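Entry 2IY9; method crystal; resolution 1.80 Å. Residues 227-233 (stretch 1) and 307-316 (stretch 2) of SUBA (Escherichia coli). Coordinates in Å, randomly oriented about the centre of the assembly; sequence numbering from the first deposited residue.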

ATOM      1  N   GLY A 227      17.177  14.753  -4.808  1.00 33.32           N
ATOM      2  CA  GLY A 227      18.137  15.758  -4.350  1.00 33.00           C
ATOM      3  C   GLY A 227      17.553  16.756  -3.368  1.00 32.49           C
ATOM      4  O   GLY A 227      18.278  17.298  -2.539  1.00 32.52           O
ATOM      5  N   GLU A 228      16.246  17.017  -3.473  1.00 32.15           N
ATOM      6  CA  GLU A 228      15.550  17.892  -2.534  1.00 31.58           C
ATOM      7  C   GLU A 228      15.157  17.109  -1.280  1.00 31.30           C
ATOM      8  O   GLU A 228      14.894  15.904  -1.352  1.00 31.52           O
ATOM      9  CB  GLU A 228      14.315  18.529  -3.185  1.00 31.61           C
ATOM     10  CG  GLU A 228      14.634  19.370  -4.431  1.00 31.41           C
ATOM     11  CD  GLU A 228      13.399  19.906  -5.157  1.00 32.64           C
ATOM     12  OE1 GLU A 228      12.262  19.481  -4.851  1.00 30.28           O
ATOM     13  OE2 GLU A 228      13.586  20.761  -6.057  1.00 34.68           O
ATOM     14  N   THR A 229      15.156  17.777  -0.128  1.00 30.74           N
ATOM     15  CA  THR A 229      14.729  17.148   1.128  1.00 29.75           C
ATOM     16  C   THR A 229      13.199  17.131   1.188  1.00 29.07           C
ATOM     17  O   THR A 229      12.567  18.187   1.173  1.00 28.91           O
ATOM     18  CB  THR A 229      15.302  17.880   2.360  1.00 30.36           C
ATOM     19  OG1 THR A 229      16.729  17.730   2.394  1.00 30.93           O
ATOM     20  CG2 THR A 229      14.692  17.337   3.655  1.00 29.45           C
ATOM     21  N   PRO A 230      12.597  15.929   1.236  1.00 28.33           N
ATOM     22  CA  PRO A 230      11.140  15.808   1.316  1.00 27.50           C
ATOM     23  C   PRO A 230      10.585  16.300   2.630  1.00 27.39           C
ATOM     24  O   PRO A 230      11.282  16.295   3.653  1.00 27.04           O
ATOM     25  CB  PRO A 230      10.899  14.291   1.196  1.00 27.41           C
ATOM     26  CG  PRO A 230      12.148  13.739   0.634  1.00 27.92           C
ATOM     27  CD  PRO A 230      13.242  14.609   1.183  1.00 27.88           C
ATOM     28  N   VAL A 231       9.341  16.757   2.572  1.00 27.53           N
ATOM     29  CA  VAL A 231       8.541  17.055   3.742  1.00 27.58           C
ATOM     30  C   VAL A 231       7.225  16.292   3.582  1.00 27.53           C
ATOM     31  O   VAL A 231       6.832  15.953   2.454  1.00 26.52           O
ATOM     32  CB  VAL A 231       8.260  18.565   3.874  1.00 28.00           C
ATOM     33  CG1 VAL A 231       9.544  19.330   4.194  1.00 29.46           C
ATOM     34  CG2 VAL A 231       7.619  19.103   2.606  1.00 28.37           C
ATOM     35  N   LEU A 232       6.559  16.009   4.698  1.00 27.02           N
ATOM     36  CA  LEU A 232       5.246  15.363   4.643  1.00 27.91           C
ATOM     37  C   LEU A 232       4.219  16.301   4.030  1.00 27.53           C
ATOM     38  O   LEU A 232       4.260  17.510   4.280  1.00 27.58           O
ATOM     39  CB  LEU A 232       4.787  14.876   6.025  1.00 27.97           C
ATOM     40  CG  LEU A 232       4.982  13.368   6.278  1.00 28.82           C
ATOM     41  CD1 LEU A 232       6.451  12.968   6.402  1.00 30.23           C
ATOM     42  CD2 LEU A 232       4.195  12.886   7.502  1.00 28.91           C
ATOM     43  N   HIS A 233       3.334  15.745   3.203  1.00 27.15           N
ATOM     44  CA  HIS A 233       2.188  16.471   2.675  1.00 27.64           C
ATOM     45  C   HIS A 233       1.319  16.935   3.834  1.00 28.27           C
ATOM     46  O   HIS A 233       0.965  16.150   4.712  1.00 28.13           O
ATOM     47  CB  HIS A 233       1.391  15.601   1.683  1.00 27.19           C
ATOM     48  CG  HIS A 233       0.065  16.181   1.291  1.00 26.30           C
ATOM     49  ND1 HIS A 233      -0.058  17.311   0.507  1.00 26.03           N
ATOM     50  CD2 HIS A 233      -1.199  15.781   1.571  1.00 25.50           C
ATOM     51  CE1 HIS A 233      -1.339  17.590   0.335  1.00 24.89           C
ATOM     52  NE2 HIS A 233      -2.055  16.680   0.975  1.00 24.50           N
ATOM     53  N   LYS A 307      17.346   8.091   4.620  1.00 27.97           N
ATOM     54  CA  LYS A 307      17.065   8.499   5.988  1.00 28.04           C
ATOM     55  C   LYS A 307      17.308  10.002   6.150  1.00 28.37           C
ATOM     56  O   LYS A 307      18.424  10.466   5.923  1.00 27.92           O
ATOM     57  CB  LYS A 307      17.947   7.700   6.965  1.00 29.05           C
ATOM     58  CG  LYS A 307      18.003   6.175   6.716  1.00 29.16           C
ATOM     59  CD  LYS A 307      16.685   5.488   7.037  1.00 29.84           C
ATOM     60  CE  LYS A 307      16.803   3.955   7.132  1.00 30.37           C
ATOM     61  NZ  LYS A 307      17.187   3.270   5.856  1.00 30.31           N
ATOM     62  N   TYR A 308      16.258  10.749   6.514  1.00 27.81           N
ATOM     63  CA  TYR A 308      16.347  12.200   6.714  1.00 28.26           C
ATOM     64  C   TYR A 308      16.184  12.599   8.181  1.00 28.48           C
ATOM     65  O   TYR A 308      15.116  12.393   8.762  1.00 28.07           O
ATOM     66  CB  TYR A 308      15.306  12.932   5.860  1.00 28.06           C
ATOM     67  CG  TYR A 308      15.562  12.828   4.381  1.00 28.39           C
ATOM     68  CD1 TYR A 308      16.304  13.805   3.710  1.00 28.88           C
ATOM     69  CD2 TYR A 308      15.082  11.743   3.648  1.00 28.78           C
ATOM     70  CE1 TYR A 308      16.554  13.701   2.337  1.00 28.32           C
ATOM     71  CE2 TYR A 308      15.316  11.637   2.284  1.00 28.08           C
ATOM     72  CZ  TYR A 308      16.056  12.612   1.636  1.00 27.70           C
ATOM     73  OH  TYR A 308      16.270  12.493   0.280  1.00 28.34           O
ATOM     74  N   PRO A 309      17.240  13.190   8.785  1.00 29.12           N
ATOM     75  CA  PRO A 309      17.165  13.565  10.201  1.00 29.14           C
ATOM     76  C   PRO A 309      15.997  14.505  10.482  1.00 28.94           C
ATOM     77  O   PRO A 309      15.428  14.454  11.568  1.00 29.03           O
ATOM     78  CB  PRO A 309      18.498  14.278  10.459  1.00 29.23           C
ATOM     79  CG  PRO A 309      19.046  14.619   9.124  1.00 30.24           C
ATOM     80  CD  PRO A 309      18.537  13.558   8.188  1.00 29.64           C
ATOM     81  N   SER A 310      15.642  15.336   9.498  1.00 28.73           N
ATOM     82  CA  SER A 310      14.537  16.282   9.621  1.00 29.01           C
ATOM     83  C   SER A 310      13.164  15.611   9.758  1.00 28.63           C
ATOM     84  O   SER A 310      12.211  16.245  10.206  1.00 28.74           O
ATOM     85  CB  SER A 310      14.541  17.293   8.458  1.00 28.91           C
ATOM     86  OG  SER A 310      14.349  16.649   7.206  1.00 29.66           O
ATOM     87  N   LEU A 311      13.072  14.332   9.379  1.00 28.29           N
ATOM     88  CA  LEU A 311      11.795  13.604   9.375  1.00 28.34           C
ATOM     89  C   LEU A 311      11.626  12.606  10.524  1.00 28.34           C
ATOM     90  O   LEU A 311      10.611  11.917  10.603  1.00 28.33           O
ATOM     91  CB  LEU A 311      11.598  12.882   8.029  1.00 28.28           C
ATOM     92  CG  LEU A 311      11.439  13.785   6.796  1.00 28.91           C
ATOM     93  CD1 LEU A 311      11.339  12.960   5.517  1.00 28.35           C
ATOM     94  CD2 LEU A 311      10.236  14.704   6.924  1.00 29.44           C
ATOM     95  N   VAL A 312      12.601  12.544  11.427  1.00 28.08           N
ATOM     96  CA  VAL A 312      12.559  11.550  12.505  1.00 28.16           C
ATOM     97  C   VAL A 312      11.322  11.689  13.424  1.00 27.89           C
ATOM     98  O   VAL A 312      10.760  10.682  13.843  1.00 27.92           O
ATOM     99  CB  VAL A 312      13.896  11.493  13.288  1.00 28.00           C
ATOM    100  CG1 VAL A 312      13.808  10.520  14.472  1.00 29.29           C
ATOM    101  CG2 VAL A 312      15.031  11.065  12.337  1.00 28.76           C
ATOM    102  N   ASP A 313      10.869  12.913  13.704  1.00 27.58           N
ATOM    103  CA  ASP A 313       9.648  13.074  14.522  1.00 27.60           C
ATOM    104  C   ASP A 313       8.384  12.548  13.838  1.00 27.28           C
ATOM    105  O   ASP A 313       7.431  12.179  14.515  1.00 26.81           O
ATOM    106  CB  ASP A 313       9.401  14.527  14.953  1.00 27.64           C
ATOM    107  CG  ASP A 313       8.211  14.653  15.907  1.00 29.18           C
ATOM    108  OD1 ASP A 313       8.285  14.098  17.025  1.00 30.14           O
ATOM    109  OD2 ASP A 313       7.189  15.270  15.532  1.00 31.49           O
ATOM    110  N   LYS A 314       8.397  12.522  12.502  1.00 26.97           N
ATOM    111  CA  LYS A 314       7.224  12.224  11.686  1.00 27.32           C
ATOM    112  C   LYS A 314       7.191  10.755  11.238  1.00 26.35           C
ATOM    113  O   LYS A 314       6.115  10.182  11.055  1.00 25.69           O
ATOM    114  CB  LYS A 314       7.189  13.147  10.453  1.00 27.32           C
ATOM    115  CG  LYS A 314       7.137  14.669  10.774  1.00 28.77           C
ATOM    116  CD  LYS A 314       6.639  15.523   9.591  1.00 29.67           C
ATOM    117  CE  LYS A 314       7.799  16.001   8.689  1.00 32.62           C
ATOM    118  NZ  LYS A 314       7.442  16.914   7.516  1.00 28.22           N
ATOM    119  N   VAL A 315       8.374  10.154  11.085  1.00 26.04           N
ATOM    120  CA  VAL A 315       8.527   8.816  10.510  1.00 26.11           C
ATOM    121  C   VAL A 315       9.661   8.105  11.242  1.00 26.25           C
ATOM    122  O   VAL A 315      10.723   8.697  11.477  1.00 25.76           O
ATOM    123  CB  VAL A 315       8.916   8.894   8.998  1.00 26.09           C
ATOM    124  CG1 VAL A 315       9.134   7.491   8.403  1.00 26.55           C
ATOM    125  CG2 VAL A 315       7.882   9.666   8.189  1.00 26.38           C
ATOM    126  N   THR A 316       9.447   6.836  11.589  1.00 26.28           N
ATOM    127  CA  THR A 316      10.511   6.039  12.196  1.00 26.67           C
ATOM    128  C   THR A 316      11.765   6.135  11.347  1.00 26.23           C
ATOM    129  O   THR A 316      11.752   5.856  10.138  1.00 26.15           O
ATOM    130  CB  THR A 316      10.093   4.570  12.420  1.00 26.85           C
ATOM    131  OG1 THR A 316       9.002   4.547  13.341  1.00 26.83           O
ATOM    132  CG2 THR A 316      11.259   3.735  13.004  1.00 27.81           C
TER
HETATM  133  O   HOH W   1      12.105  17.554   5.904  1.00 28.44           O

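This is a small, mainly apolar packing contact between an extended segment and a short 3-10 turn with its flanking residues, with no direct hydrogen bond across it and one bridging water; it buries 391 Å² summed over both sides.

One well-defined interaction is a CH-pi contact. Pro230 CD lies 3.7 Å from the centroid of the Tyr308 ring and 19° off the ring normal, so CD sits over the face of the aromatic ring; the closest atom pair is Pro230 CD to Tyr308 CZ at 3.5 Å. Thr229 CG2 approaches the same ring obliquely, 3.9 Å from Tyr308 CD1, and also lies 3.6 Å from Ser310 OG, a van der Waals approach.

Further along, Leu232, whose CA-to-CB bond points toward the other stretch, places CD1 4.2 Å from Leu311 CD2 and 4.0 Å from Val315 CG2. One methyl therefore meets two aliphatic side chains. The backbone on this side is held by its own bonds: Val315 N and Lys314 N both donate to Leu311 O, at 2.9 and 3.0 Å, while Leu311 N donates to Tyr308 O at 2.9 Å, closing the turn.

Polar linkage is indirect. Water 1 donates to Pro230 O at 2.7 Å and is hydrogen-bonded to Ser310 OG, also at 2.7 Å, joining a backbone carbonyl to a side-chain hydroxyl across the contact.

Lys314 shows why proximity alone is insufficient evidence. Lys314 NZ lies 3.1 Å from Leu232 N, yet both atoms are donors, so the pair is not a hydrogen bond. The lysine nonetheless covers this part of the segment, with Lys314 NZ 3.7 Å from Leu232 CB and 3.9 Å from Val231 CA.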